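Elongation factor G (PDB 2DY1) binds GTP with a magnesium ion and, as a member of the elongation factor G family, probably acts as a translational GTPase in protein synthesis. Local coordinates at residues R117-A122 against R129-T134; A109-G114 against R150-P155; L412-Q417 against L423-H428. All coordinates share one frame; numbering follows the deposited sequence.

Interaction 1: residues R117-A122 against R129-T134; sequences RAWTVA and RMVVVT
Helix 117-122, carrying Trp119 and Ala122, and strand 129-134, carrying Arg129 and Val131, run nearly antiparallel, their axes 159° apart and 10.5 Å distant at closest approach. This is the return half of a beta-alpha-beta crossover (strand 100-106, helix 113-124, strand 129-134) in the P-loop GTPase domain, and contact gathers where the helix turns back into the sheet. Arg129 carries most of it. Its methylene chain lies over one face of the Trp119 indole: CD stands 3.6 Å from the centroid of the six-membered ring, only 9° off the normal, a CH-pi contact over the face. Bends at chi2 and chi3 then bring the guanidinium edge-on beside the pyrrole end of the indole, with Trp119 NE1 near its plane, and CZ makes an off-centre cation-pi contact 4.9 Å from the centroid of the five-membered ring. The two planes stand 69° apart, which excludes a flat stack. Partners beyond the two segments fix the polar end: NE bonds to Leu127 O, and NH1 forms a salt bridge with Glu123. Val131 CG2 packs against Trp119 CZ3 at 4.0 Å, while Tyr248 meets the indole edge-to-face. Ala122 adds its methyl to the arginine chain, CB lying 3.8 Å from Arg129 CD.

Interaction 2: residues A109-G114 against R150-P155; sequences AGVQVG and RSTLGP
Thr152 and Leu153, on the last turn of helix 142-153, meet Val111 in the loop that leads into helix 113-124; the nearest CA atoms, those of Val111 and Thr152, are 7.9 Å apart. Following the second segment from its start, the helix runs through Arg150 and Ser151 before contact begins. Thr152 is the first to touch: its CG2 methyl meets Val111 CG1 at 4.1 Å, the two side chains reaching toward each other tip to tip. The torsion of Thr152 (chi1 -59°) sets CG2 opposite the backbone N and leaves OG1 beside that N, with a weak hydrogen bond to Asp148 O. Two helices of the P-loop GTPase domain are thus joined, the C-terminal end of one to the lead-in of the other, where Gln112 takes the N-cap position. Leu153 follows, buried, and offers CD1 to the second methyl of the valine, at 4.5 Å from Val111 CG2, a loose apolar contact. No hydrogen bond crosses, and the summed buried surface is 99 Å². Gly154 then leaves helical geometry with a positive phi of 105°, where a CB would be jammed against the carbonyl O of Leu153; its N is still weakly bonded to Arg150 O, and Pro155 carries the chain on toward strand 156-165.

Interaction 3: residues L412-Q417 against L423-H428; sequences LKLERQ and LLLWGH
Glu415 and Trp426 share the one side-chain hydrogen bond between these two strands: Trp426 NE1 donates to Glu415 OE2 at 2.7 Å. The bond is bent, 141° at the hydrogen, and the oxygen uses its anti lone pair while standing 21° out of the indole plane. With CG between the backbone N and the carbonyl carbon (chi1 78°), the extended glutamate chain reaches diagonally past Leu424 to the indole. Four backbone bonds define an antiparallel beta hairpin, two in each of the hydrogen-bonded pairs Lys413-Trp426 and Glu415-Leu424; the shortest runs from Leu424 N to Glu415 O at 2.7 Å. The extended Lys413 chain carries NZ out over the face of the Trp426 five-membered ring, a long cation-pi contact. On the other face of the sheet, Leu414 CD1 bridges Leu423 CD1, at 3.8 Å, and Leu425 CD1, at 4.1 Å. Arg416, bent at chi2 and chi3, lays one face of its guanidinium over Leu423 CB, and its NH2 is held by Gly421 O in the connecting turn. The hairpin forms the second and third strands of a ferredoxin-like beta-alpha-beta-beta-alpha-beta fold in domain III; 413-416 is outermost, and 423-427 also pairs with strand 383-389. Leu412 touches helices 392-408 and 430-442, Leu414 the former and Leu425 the latter, while Trp426 rests on Pro381 and Pro384.

In the fold
Interactions 1 and 2 belong to the GTPase domain and share helix 113-124; interaction 1 is nested within the chain loop closed by interaction 2, their centres about 9 Å apart. They meet physically through Leu153, whose CD2 lies 3.8 Å from Trp119 CE2. All touching residues of interaction 1 are buried, whereas interaction 2 is a small, partly exposed apolar contact. Interaction 3, partly buried at a sheet edge in domain III, is about 31 Å from interaction 1 between centres and touches neither of the others. It buries 666 Å² against 245 and 99 Å². Backbone hydrogen bonding dominates there, as befits paired strands, while interactions 1 and 2, between elements that share no backbone bonds, rest on side-chain contacts alone.

Interaction 1: residues R117-A122 against R129-T134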
ATOM      1  N   ARG A 117      -6.507  -9.534  -3.048  1.00 17.21           N
ATOM      2  CA  ARG A 117      -5.289  -8.862  -2.600  1.00 19.57           C
ATOM      3  C   ARG A 117      -4.946  -9.218  -1.158  1.00 19.88           C
ATOM      4  O   ARG A 117      -3.789  -9.517  -0.842  1.00 21.27           O
ATOM      5  CB  ARG A 117      -5.416  -7.346  -2.675  1.00 20.42           C
ATOM      6  CG  ARG A 117      -5.624  -6.720  -4.038  1.00 33.32           C
ATOM      7  CD  ARG A 117      -5.389  -5.234  -3.860  1.00 38.22           C
ATOM      8  NE  ARG A 117      -6.166  -4.363  -4.736  1.00 48.56           N
ATOM      9  CZ  ARG A 117      -7.287  -3.724  -4.441  1.00 48.33           C
ATOM     10  NH1 ARG A 117      -7.812  -3.870  -3.254  1.00 38.62           N
ATOM     11  NH2 ARG A 117      -7.855  -2.940  -5.343  1.00 56.81           N
ATOM     12  N   ALA A 118      -5.937  -9.160  -0.274  1.00 16.28           N
ATOM     13  CA  ALA A 118      -5.681  -9.474   1.130  1.00 15.79           C
ATOM     14  C   ALA A 118      -5.327 -10.953   1.273  1.00 18.54           C
ATOM     15  O   ALA A 118      -4.442 -11.311   2.047  1.00 16.90           O
ATOM     16  CB  ALA A 118      -6.901  -9.131   1.978  1.00 20.45           C
ATOM     17  N   TRP A 119      -6.036 -11.811   0.536  1.00 16.30           N
ATOM     18  CA  TRP A 119      -5.788 -13.253   0.579  1.00 16.59           C
ATOM     19  C   TRP A 119      -4.339 -13.572   0.194  1.00 15.53           C
ATOM     20  O   TRP A 119      -3.665 -14.365   0.852  1.00 16.81           O
ATOM     21  CB  TRP A 119      -6.741 -13.959  -0.386  1.00 15.37           C
ATOM     22  CG  TRP A 119      -6.752 -15.456  -0.254  1.00 14.37           C
ATOM     23  CD1 TRP A 119      -5.978 -16.357  -0.934  1.00 17.37           C
ATOM     24  CD2 TRP A 119      -7.588 -16.215   0.611  1.00 14.64           C
ATOM     25  NE1 TRP A 119      -6.287 -17.636  -0.539  1.00 19.19           N
ATOM     26  CE2 TRP A 119      -7.273 -17.578   0.411  1.00 18.90           C
ATOM     27  CE3 TRP A 119      -8.580 -15.877   1.539  1.00 14.72           C
ATOM     28  CZ2 TRP A 119      -7.917 -18.603   1.112  1.00 17.84           C
ATOM     29  CZ3 TRP A 119      -9.222 -16.893   2.236  1.00 15.81           C
ATOM     30  CH2 TRP A 119      -8.883 -18.244   2.017  1.00 16.72           C
ATOM     31  N   THR A 120      -3.866 -12.933  -0.870  1.00 17.49           N
ATOM     32  CA  THR A 120      -2.509 -13.152  -1.362  1.00 17.52           C
ATOM     33  C   THR A 120      -1.453 -12.702  -0.350  1.00 14.98           C
ATOM     34  O   THR A 120      -0.459 -13.393  -0.137  1.00 16.81           O
ATOM     35  CB  THR A 120      -2.290 -12.401  -2.691  1.00 22.30           C
ATOM     36  OG1 THR A 120      -3.147 -12.960  -3.690  1.00 28.45           O
ATOM     37  CG2 THR A 120      -0.844 -12.532  -3.148  1.00 31.45           C
ATOM     38  N   VAL A 121      -1.668 -11.540   0.257  1.00 12.70           N
ATOM     39  CA  VAL A 121      -0.717 -11.043   1.255  1.00 12.88           C
ATOM     40  C   VAL A 121      -0.684 -12.024   2.422  1.00 15.74           C
ATOM     41  O   VAL A 121       0.396 -12.389   2.916  1.00 14.15           O
ATOM     42  CB  VAL A 121      -1.125  -9.644   1.753  1.00 16.71           C
ATOM     43  CG1 VAL A 121      -0.210  -9.195   2.910  1.00 19.74           C
ATOM     44  CG2 VAL A 121      -1.032  -8.664   0.588  1.00 21.17           C
ATOM     45  N   ALA A 122      -1.862 -12.483   2.849  1.00 13.80           N
ATOM     46  CA  ALA A 122      -1.920 -13.424   3.956  1.00 12.71           C
ATOM     47  C   ALA A 122      -1.149 -14.693   3.604  1.00 16.75           C
ATOM     48  O   ALA A 122      -0.410 -15.228   4.429  1.00 14.18           O
ATOM     49  CB  ALA A 122      -3.386 -13.772   4.290  1.00 12.14           C
ATOM     50  N   ARG A 129      -6.123 -18.863   7.072  1.00 13.22           N
ATOM     51  CA  ARG A 129      -7.218 -18.005   6.642  1.00 13.59           C
ATOM     52  C   ARG A 129      -8.561 -18.667   6.923  1.00 14.92           C
ATOM     53  O   ARG A 129      -8.706 -19.890   6.809  1.00 13.19           O
ATOM     54  CB  ARG A 129      -7.129 -17.715   5.138  1.00 12.50           C
ATOM     55  CG  ARG A 129      -6.204 -16.554   4.747  1.00 13.43           C
ATOM     56  CD  ARG A 129      -5.404 -16.935   3.510  1.00 14.79           C
ATOM     57  NE  ARG A 129      -4.388 -17.910   3.916  1.00 17.95           N
ATOM     58  CZ  ARG A 129      -3.849 -18.813   3.110  1.00 22.21           C
ATOM     59  NH1 ARG A 129      -4.222 -18.881   1.835  1.00 22.43           N
ATOM     60  NH2 ARG A 129      -2.945 -19.657   3.589  1.00 23.06           N
ATOM     61  N   MET A 130      -9.525 -17.854   7.339  1.00 11.22           N
ATOM     62  CA  MET A 130     -10.901 -18.294   7.592  1.00 11.02           C
ATOM     63  C   MET A 130     -11.732 -17.253   6.843  1.00 14.42           C
ATOM     64  O   MET A 130     -11.304 -16.116   6.715  1.00 14.60           O
ATOM     65  CB  MET A 130     -11.213 -18.250   9.101  1.00 16.07           C
ATOM     66  CG  MET A 130     -12.670 -18.233   9.502  1.00 27.07           C
ATOM     67  SD  MET A 130     -12.777 -18.036  11.328  1.00 25.91           S
ATOM     68  CE  MET A 130     -12.152 -19.637  11.775  1.00 25.82           C
ATOM     69  N   VAL A 131     -12.884 -17.653   6.312  1.00 10.64           N
ATOM     70  CA  VAL A 131     -13.763 -16.734   5.585  1.00 11.16           C
ATOM     71  C   VAL A 131     -15.018 -16.521   6.395  1.00  9.50           C
ATOM     72  O   VAL A 131     -15.522 -17.464   7.004  1.00 12.48           O
ATOM     73  CB  VAL A 131     -14.223 -17.362   4.238  1.00 10.47           C
ATOM     74  CG1 VAL A 131     -15.314 -16.506   3.574  1.00 10.88           C
ATOM     75  CG2 VAL A 131     -13.032 -17.510   3.295  1.00 14.49           C
ATOM     76  N   VAL A 132     -15.525 -15.289   6.423  1.00  7.66           N
ATOM     77  CA  VAL A 132     -16.812 -15.039   7.069  1.00  9.73           C
ATOM     78  C   VAL A 132     -17.699 -14.401   6.000  1.00  9.45           C
ATOM     79  O   VAL A 132     -17.345 -13.392   5.394  1.00 10.48           O
ATOM     80  CB  VAL A 132     -16.717 -14.148   8.368  1.00 10.65           C
ATOM     81  CG1 VAL A 132     -16.025 -12.829   8.107  1.00 10.50           C
ATOM     82  CG2 VAL A 132     -18.125 -13.928   8.931  1.00 11.22           C
ATOM     83  N   VAL A 133     -18.839 -15.035   5.738  1.00  8.35           N
ATOM     84  CA  VAL A 133     -19.770 -14.551   4.721  1.00  8.68           C
ATOM     85  C   VAL A 133     -20.804 -13.651   5.355  1.00  8.64           C
ATOM     86  O   VAL A 133     -21.569 -14.060   6.243  1.00  9.34           O
ATOM     87  CB  VAL A 133     -20.468 -15.730   4.028  1.00 10.26           C
ATOM     88  CG1 VAL A 133     -21.498 -15.187   3.021  1.00 12.47           C
ATOM     89  CG2 VAL A 133     -19.425 -16.603   3.330  1.00 11.24           C
ATOM     90  N   THR A 134     -20.802 -12.409   4.881  1.00  9.90           N
ATOM     91  CA  THR A 134     -21.704 -11.368   5.367  1.00  9.45           C
ATOM     92  C   THR A 134     -22.784 -11.034   4.348  1.00 10.33           C
ATOM     93  O   THR A 134     -22.766 -11.522   3.229  1.00 12.15           O
ATOM     94  CB  THR A 134     -20.929 -10.077   5.585  1.00 11.22           C
ATOM     95  OG1 THR A 134     -20.335  -9.690   4.330  1.00 13.44           O
ATOM     96  CG2 THR A 134     -19.832 -10.286   6.647  1.00 12.32           C
TER

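Interaction 2: residues A109-G114 against R150-P155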
ATOM      1  N   ALA A 109     -21.583 -10.172  -3.571  1.00 23.73           N
ATOM      2  CA  ALA A 109     -20.490 -10.035  -4.518  1.00 21.33           C
ATOM      3  C   ALA A 109     -19.507 -11.173  -4.677  1.00 25.85           C
ATOM      4  O   ALA A 109     -18.877 -11.293  -5.726  1.00 26.02           O
ATOM      5  CB  ALA A 109     -19.729  -8.750  -4.204  1.00 28.26           C
ATOM      6  N   GLY A 110     -19.338 -11.994  -3.650  1.00 17.52           N
ATOM      7  CA  GLY A 110     -18.386 -13.083  -3.756  1.00 18.83           C
ATOM      8  C   GLY A 110     -16.975 -12.535  -3.634  1.00 20.00           C
ATOM      9  O   GLY A 110     -16.779 -11.429  -3.122  1.00 17.67           O
ATOM     10  N   VAL A 111     -15.994 -13.301  -4.089  1.00 18.61           N
ATOM     11  CA  VAL A 111     -14.602 -12.862  -4.038  1.00 18.89           C
ATOM     12  C   VAL A 111     -14.392 -11.694  -5.006  1.00 20.93           C
ATOM     13  O   VAL A 111     -14.674 -11.804  -6.202  1.00 20.19           O
ATOM     14  CB  VAL A 111     -13.653 -14.025  -4.406  1.00 23.81           C
ATOM     15  CG1 VAL A 111     -12.201 -13.542  -4.439  1.00 20.97           C
ATOM     16  CG2 VAL A 111     -13.825 -15.152  -3.401  1.00 25.84           C
ATOM     17  N   GLN A 112     -13.913 -10.572  -4.478  1.00 17.02           N
ATOM     18  CA  GLN A 112     -13.658  -9.390  -5.288  1.00 14.95           C
ATOM     19  C   GLN A 112     -12.158  -9.138  -5.351  1.00 17.95           C
ATOM     20  O   GLN A 112     -11.376  -9.843  -4.713  1.00 18.00           O
ATOM     21  CB  GLN A 112     -14.401  -8.187  -4.699  1.00 16.52           C
ATOM     22  CG  GLN A 112     -15.927  -8.350  -4.752  1.00 19.27           C
ATOM     23  CD  GLN A 112     -16.681  -7.333  -3.921  1.00 26.96           C
ATOM     24  OE1 GLN A 112     -16.822  -7.481  -2.698  1.00 24.00           O
ATOM     25  NE2 GLN A 112     -17.167  -6.287  -4.575  1.00 22.26           N
ATOM     26  N   VAL A 113     -11.747  -8.153  -6.141  1.00 22.71           N
ATOM     27  CA  VAL A 113     -10.327  -7.870  -6.265  1.00 24.65           C
ATOM     28  C   VAL A 113      -9.688  -7.593  -4.908  1.00 21.85           C
ATOM     29  O   VAL A 113      -8.593  -8.084  -4.629  1.00 22.15           O
ATOM     30  CB  VAL A 113     -10.080  -6.686  -7.213  1.00 31.23           C
ATOM     31  CG1 VAL A 113      -8.599  -6.338  -7.242  1.00 34.68           C
ATOM     32  CG2 VAL A 113     -10.540  -7.066  -8.615  1.00 32.92           C
ATOM     33  N   GLY A 114     -10.381  -6.838  -4.059  1.00 20.06           N
ATOM     34  CA  GLY A 114      -9.835  -6.529  -2.743  1.00 17.15           C
ATOM     35  C   GLY A 114      -9.709  -7.749  -1.850  1.00 19.17           C
ATOM     36  O   GLY A 114      -8.866  -7.792  -0.943  1.00 20.74           O
ATOM     37  N   ARG A 150     -14.678 -22.423  -3.434  1.00 17.09           N
ATOM     38  CA  ARG A 150     -13.847 -23.606  -3.657  1.00 18.40           C
ATOM     39  C   ARG A 150     -13.041 -23.448  -4.952  1.00 21.38           C
ATOM     40  O   ARG A 150     -11.849 -23.780  -5.007  1.00 21.97           O
ATOM     41  CB  ARG A 150     -14.721 -24.858  -3.718  1.00 17.65           C
ATOM     42  CG  ARG A 150     -13.909 -26.153  -3.808  1.00 29.09           C
ATOM     43  CD  ARG A 150     -14.807 -27.382  -3.661  1.00 27.70           C
ATOM     44  NE  ARG A 150     -15.428 -27.476  -2.339  1.00 41.55           N
ATOM     45  CZ  ARG A 150     -14.759 -27.657  -1.202  1.00 44.52           C
ATOM     46  NH1 ARG A 150     -13.433 -27.763  -1.208  1.00 48.93           N
ATOM     47  NH2 ARG A 150     -15.417 -27.741  -0.054  1.00 42.26           N
ATOM     48  N   SER A 151     -13.691 -22.930  -5.989  1.00 20.49           N
ATOM     49  CA  SER A 151     -13.040 -22.737  -7.281  1.00 20.20           C
ATOM     50  C   SER A 151     -11.902 -21.731  -7.228  1.00 25.15           C
ATOM     51  O   SER A 151     -10.881 -21.897  -7.892  1.00 25.41           O
ATOM     52  CB  SER A 151     -14.051 -22.244  -8.326  1.00 23.75           C
ATOM     53  OG  SER A 151     -15.037 -23.219  -8.602  1.00 38.04           O
ATOM     54  N   THR A 152     -12.090 -20.684  -6.439  1.00 20.55           N
ATOM     55  CA  THR A 152     -11.120 -19.603  -6.340  1.00 24.22           C
ATOM     56  C   THR A 152     -10.067 -19.724  -5.247  1.00 24.36           C
ATOM     57  O   THR A 152      -8.896 -19.404  -5.472  1.00 25.89           O
ATOM     58  CB  THR A 152     -11.861 -18.265  -6.161  1.00 25.60           C
ATOM     59  OG1 THR A 152     -12.720 -18.054  -7.285  1.00 30.05           O
ATOM     60  CG2 THR A 152     -10.884 -17.110  -6.067  1.00 33.71           C
ATOM     61  N   LEU A 153     -10.477 -20.174  -4.068  1.00 21.62           N
ATOM     62  CA  LEU A 153      -9.560 -20.284  -2.933  1.00 20.89           C
ATOM     63  C   LEU A 153      -9.040 -21.690  -2.637  1.00 22.13           C
ATOM     64  O   LEU A 153      -7.998 -21.853  -1.991  1.00 25.58           O
ATOM     65  CB  LEU A 153     -10.238 -19.716  -1.686  1.00 21.32           C
ATOM     66  CG  LEU A 153     -10.862 -18.334  -1.912  1.00 23.64           C
ATOM     67  CD1 LEU A 153     -11.544 -17.868  -0.631  1.00 27.22           C
ATOM     68  CD2 LEU A 153      -9.799 -17.348  -2.362  1.00 22.89           C
ATOM     69  N   GLY A 154      -9.763 -22.711  -3.069  1.00 21.45           N
ATOM     70  CA  GLY A 154      -9.281 -24.053  -2.822  1.00 18.90           C
ATOM     71  C   GLY A 154      -9.961 -24.849  -1.729  1.00 21.47           C
ATOM     72  O   GLY A 154     -11.191 -24.966  -1.712  1.00 22.77           O
ATOM     73  N   PRO A 155      -9.177 -25.400  -0.785  1.00 18.31           N
ATOM     74  CA  PRO A 155      -9.692 -26.211   0.311  1.00 16.62           C
ATOM     75  C   PRO A 155     -10.531 -25.540   1.393  1.00 16.23           C
ATOM     76  O   PRO A 155     -10.178 -25.555   2.566  1.00 15.13           O
ATOM     77  CB  PRO A 155      -8.435 -26.895   0.851  1.00 22.47           C
ATOM     78  CG  PRO A 155      -7.390 -25.856   0.643  1.00 18.05           C
ATOM     79  CD  PRO A 155      -7.709 -25.266  -0.704  1.00 18.57           C
TER

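Interaction 3: residues L412-Q417 against L423-H428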
ATOM      1  N   LEU A 412       3.000   6.848   2.006  1.00 12.04           N
ATOM      2  CA  LEU A 412       3.099   8.035   1.160  1.00 11.12           C
ATOM      3  C   LEU A 412       4.611   8.265   0.968  1.00 15.20           C
ATOM      4  O   LEU A 412       5.412   7.807   1.786  1.00 17.32           O
ATOM      5  CB  LEU A 412       2.539   9.277   1.879  1.00 11.69           C
ATOM      6  CG  LEU A 412       1.022   9.310   2.087  1.00 11.33           C
ATOM      7  CD1 LEU A 412       0.668  10.336   3.161  1.00 14.81           C
ATOM      8  CD2 LEU A 412       0.348   9.647   0.756  1.00 14.71           C
ATOM      9  N   LYS A 413       5.002   8.959  -0.099  1.00 14.46           N
ATOM     10  CA  LYS A 413       6.419   9.288  -0.307  1.00 13.78           C
ATOM     11  C   LYS A 413       6.462  10.780  -0.607  1.00 14.28           C
ATOM     12  O   LYS A 413       5.677  11.280  -1.388  1.00 15.64           O
ATOM     13  CB  LYS A 413       7.013   8.501  -1.475  1.00 21.29           C
ATOM     14  CG  LYS A 413       8.504   8.733  -1.694  1.00 26.99           C
ATOM     15  CD  LYS A 413       8.982   7.909  -2.882  1.00 31.67           C
ATOM     16  CE  LYS A 413      10.251   8.472  -3.484  1.00 39.94           C
ATOM     17  NZ  LYS A 413      10.331   8.131  -4.938  1.00 41.46           N
ATOM     18  N   LEU A 414       7.382  11.488   0.019  1.00 13.27           N
ATOM     19  CA  LEU A 414       7.492  12.923  -0.187  1.00 17.87           C
ATOM     20  C   LEU A 414       8.858  13.145  -0.814  1.00 23.41           C
ATOM     21  O   LEU A 414       9.851  12.658  -0.286  1.00 22.57           O
ATOM     22  CB  LEU A 414       7.400  13.610   1.172  1.00 21.19           C
ATOM     23  CG  LEU A 414       7.362  15.123   1.265  1.00 26.96           C
ATOM     24  CD1 LEU A 414       6.104  15.661   0.578  1.00 20.83           C
ATOM     25  CD2 LEU A 414       7.395  15.496   2.735  1.00 25.56           C
ATOM     26  N   GLU A 415       8.904  13.849  -1.941  1.00 19.68           N
ATOM     27  CA  GLU A 415      10.178  14.096  -2.611  1.00 26.97           C
ATOM     28  C   GLU A 415      10.265  15.453  -3.293  1.00 28.26           C
ATOM     29  O   GLU A 415       9.291  15.963  -3.834  1.00 23.97           O
ATOM     30  CB  GLU A 415      10.443  13.027  -3.668  1.00 33.30           C
ATOM     31  CG  GLU A 415       9.661  13.240  -4.959  1.00 42.80           C
ATOM     32  CD  GLU A 415      10.250  12.491  -6.148  1.00 53.17           C
ATOM     33  OE1 GLU A 415      11.446  12.697  -6.456  1.00 52.78           O
ATOM     34  OE2 GLU A 415       9.513  11.703  -6.781  1.00 51.77           O
ATOM     35  N   ARG A 416      11.466  16.013  -3.279  1.00 26.18           N
ATOM     36  CA  ARG A 416      11.747  17.289  -3.918  1.00 27.96           C
ATOM     37  C   ARG A 416      12.181  16.909  -5.326  1.00 30.92           C
ATOM     38  O   ARG A 416      13.250  16.316  -5.501  1.00 34.97           O
ATOM     39  CB  ARG A 416      12.900  17.960  -3.190  1.00 31.81           C
ATOM     40  CG  ARG A 416      13.250  19.343  -3.665  1.00 42.27           C
ATOM     41  CD  ARG A 416      12.605  20.343  -2.748  1.00 35.82           C
ATOM     42  NE  ARG A 416      11.507  21.019  -3.402  1.00 36.30           N
ATOM     43  CZ  ARG A 416      10.598  21.736  -2.759  1.00 23.21           C
ATOM     44  NH1 ARG A 416      10.662  21.856  -1.438  1.00 28.62           N
ATOM     45  NH2 ARG A 416       9.642  22.343  -3.445  1.00 35.29           N
ATOM     46  N   GLN A 417      11.362  17.229  -6.323  1.00 26.04           N
ATOM     47  CA  GLN A 417      11.687  16.880  -7.702  1.00 25.38           C
ATOM     48  C   GLN A 417      12.889  17.721  -8.146  1.00 34.81           C
ATOM     49  O   GLN A 417      12.750  18.889  -8.485  1.00 28.05           O
ATOM     50  CB  GLN A 417      10.486  17.143  -8.614  1.00 27.59           C
ATOM     51  CG  GLN A 417      10.296  16.114  -9.732  1.00 37.69           C
ATOM     52  CD  GLN A 417      11.473  16.062 -10.694  1.00 41.46           C
ATOM     53  OE1 GLN A 417      11.834  17.065 -11.308  1.00 35.78           O
ATOM     54  NE2 GLN A 417      12.072  14.885 -10.831  1.00 47.23           N
ATOM     55  N   LEU A 423       7.616  20.073  -4.956  1.00 16.87           N
ATOM     56  CA  LEU A 423       7.572  19.184  -3.802  1.00 16.61           C
ATOM     57  C   LEU A 423       6.447  18.206  -4.153  1.00 18.61           C
ATOM     58  O   LEU A 423       5.280  18.591  -4.243  1.00 18.45           O
ATOM     59  CB  LEU A 423       7.222  19.957  -2.530  1.00 17.35           C
ATOM     60  CG  LEU A 423       7.042  19.091  -1.283  1.00 21.27           C
ATOM     61  CD1 LEU A 423       8.352  18.362  -0.972  1.00 20.86           C
ATOM     62  CD2 LEU A 423       6.611  19.941  -0.122  1.00 21.19           C
ATOM     63  N   LEU A 424       6.790  16.938  -4.345  1.00 15.68           N
ATOM     64  CA  LEU A 424       5.785  15.965  -4.740  1.00 14.57           C
ATOM     65  C   LEU A 424       5.393  15.044  -3.620  1.00 17.69           C
ATOM     66  O   LEU A 424       6.223  14.664  -2.799  1.00 15.03           O
ATOM     67  CB  LEU A 424       6.291  15.106  -5.896  1.00 17.03           C
ATOM     68  CG  LEU A 424       6.742  15.807  -7.181  1.00 16.96           C
ATOM     69  CD1 LEU A 424       7.147  14.749  -8.185  1.00 23.21           C
ATOM     70  CD2 LEU A 424       5.604  16.691  -7.736  1.00 19.37           C
ATOM     71  N   LEU A 425       4.108  14.713  -3.589  1.00 14.08           N
ATOM     72  CA  LEU A 425       3.573  13.751  -2.629  1.00 12.79           C
ATOM     73  C   LEU A 425       3.079  12.591  -3.494  1.00 16.21           C
ATOM     74  O   LEU A 425       2.320  12.784  -4.442  1.00 13.38           O
ATOM     75  CB  LEU A 425       2.406  14.326  -1.837  1.00 12.39           C
ATOM     76  CG  LEU A 425       1.846  13.353  -0.771  1.00 13.99           C
ATOM     77  CD1 LEU A 425       2.886  13.076   0.309  1.00 15.99           C
ATOM     78  CD2 LEU A 425       0.605  13.969  -0.145  1.00 14.97           C
ATOM     79  N   TRP A 426       3.553  11.388  -3.202  1.00 12.64           N
ATOM     80  CA  TRP A 426       3.149  10.202  -3.945  1.00 13.43           C
ATOM     81  C   TRP A 426       2.261   9.340  -3.077  1.00 13.33           C
ATOM     82  O   TRP A 426       2.610   9.053  -1.928  1.00 15.05           O
ATOM     83  CB  TRP A 426       4.351   9.367  -4.317  1.00 17.71           C
ATOM     84  CG  TRP A 426       5.266   9.985  -5.289  1.00 20.74           C
ATOM     85  CD1 TRP A 426       6.281  10.863  -5.032  1.00 18.34           C
ATOM     86  CD2 TRP A 426       5.322   9.688  -6.679  1.00 19.40           C
ATOM     87  NE1 TRP A 426       6.977  11.120  -6.189  1.00 26.10           N
ATOM     88  CE2 TRP A 426       6.410  10.410  -7.216  1.00 26.98           C
ATOM     89  CE3 TRP A 426       4.558   8.876  -7.528  1.00 19.48           C
ATOM     90  CZ2 TRP A 426       6.758  10.344  -8.569  1.00 28.75           C
ATOM     91  CZ3 TRP A 426       4.902   8.806  -8.872  1.00 29.58           C
ATOM     92  CH2 TRP A 426       5.996   9.538  -9.380  1.00 32.11           C
ATOM     93  N   GLY A 427       1.130   8.912  -3.629  1.00 10.76           N
ATOM     94  CA  GLY A 427       0.198   8.084  -2.883  1.00 10.84           C
ATOM     95  C   GLY A 427      -0.260   6.883  -3.687  1.00 14.21           C
ATOM     96  O   GLY A 427       0.202   6.665  -4.816  1.00 14.25           O
ATOM     97  N   HIS A 428      -1.202   6.132  -3.125  1.00 10.26           N
ATOM     98  CA  HIS A 428      -1.678   4.915  -3.769  1.00 12.46           C
ATOM     99  C   HIS A 428      -2.988   5.016  -4.501  1.00 16.18           C
ATOM    100  O   HIS A 428      -3.519   4.004  -4.964  1.00 17.90           O
ATOM    101  CB  HIS A 428      -1.732   3.787  -2.724  1.00 12.03           C
ATOM    102  CG  HIS A 428      -0.371   3.290  -2.331  1.00 12.49           C
ATOM    103  ND1 HIS A 428       0.358   3.810  -1.280  1.00 15.64           N
ATOM    104  CD2 HIS A 428       0.412   2.346  -2.900  1.00 11.73           C
ATOM    105  CE1 HIS A 428       1.531   3.197  -1.218  1.00 11.28           C
ATOM    106  NE2 HIS A 428       1.585   2.304  -2.189  1.00 15.96           N
TER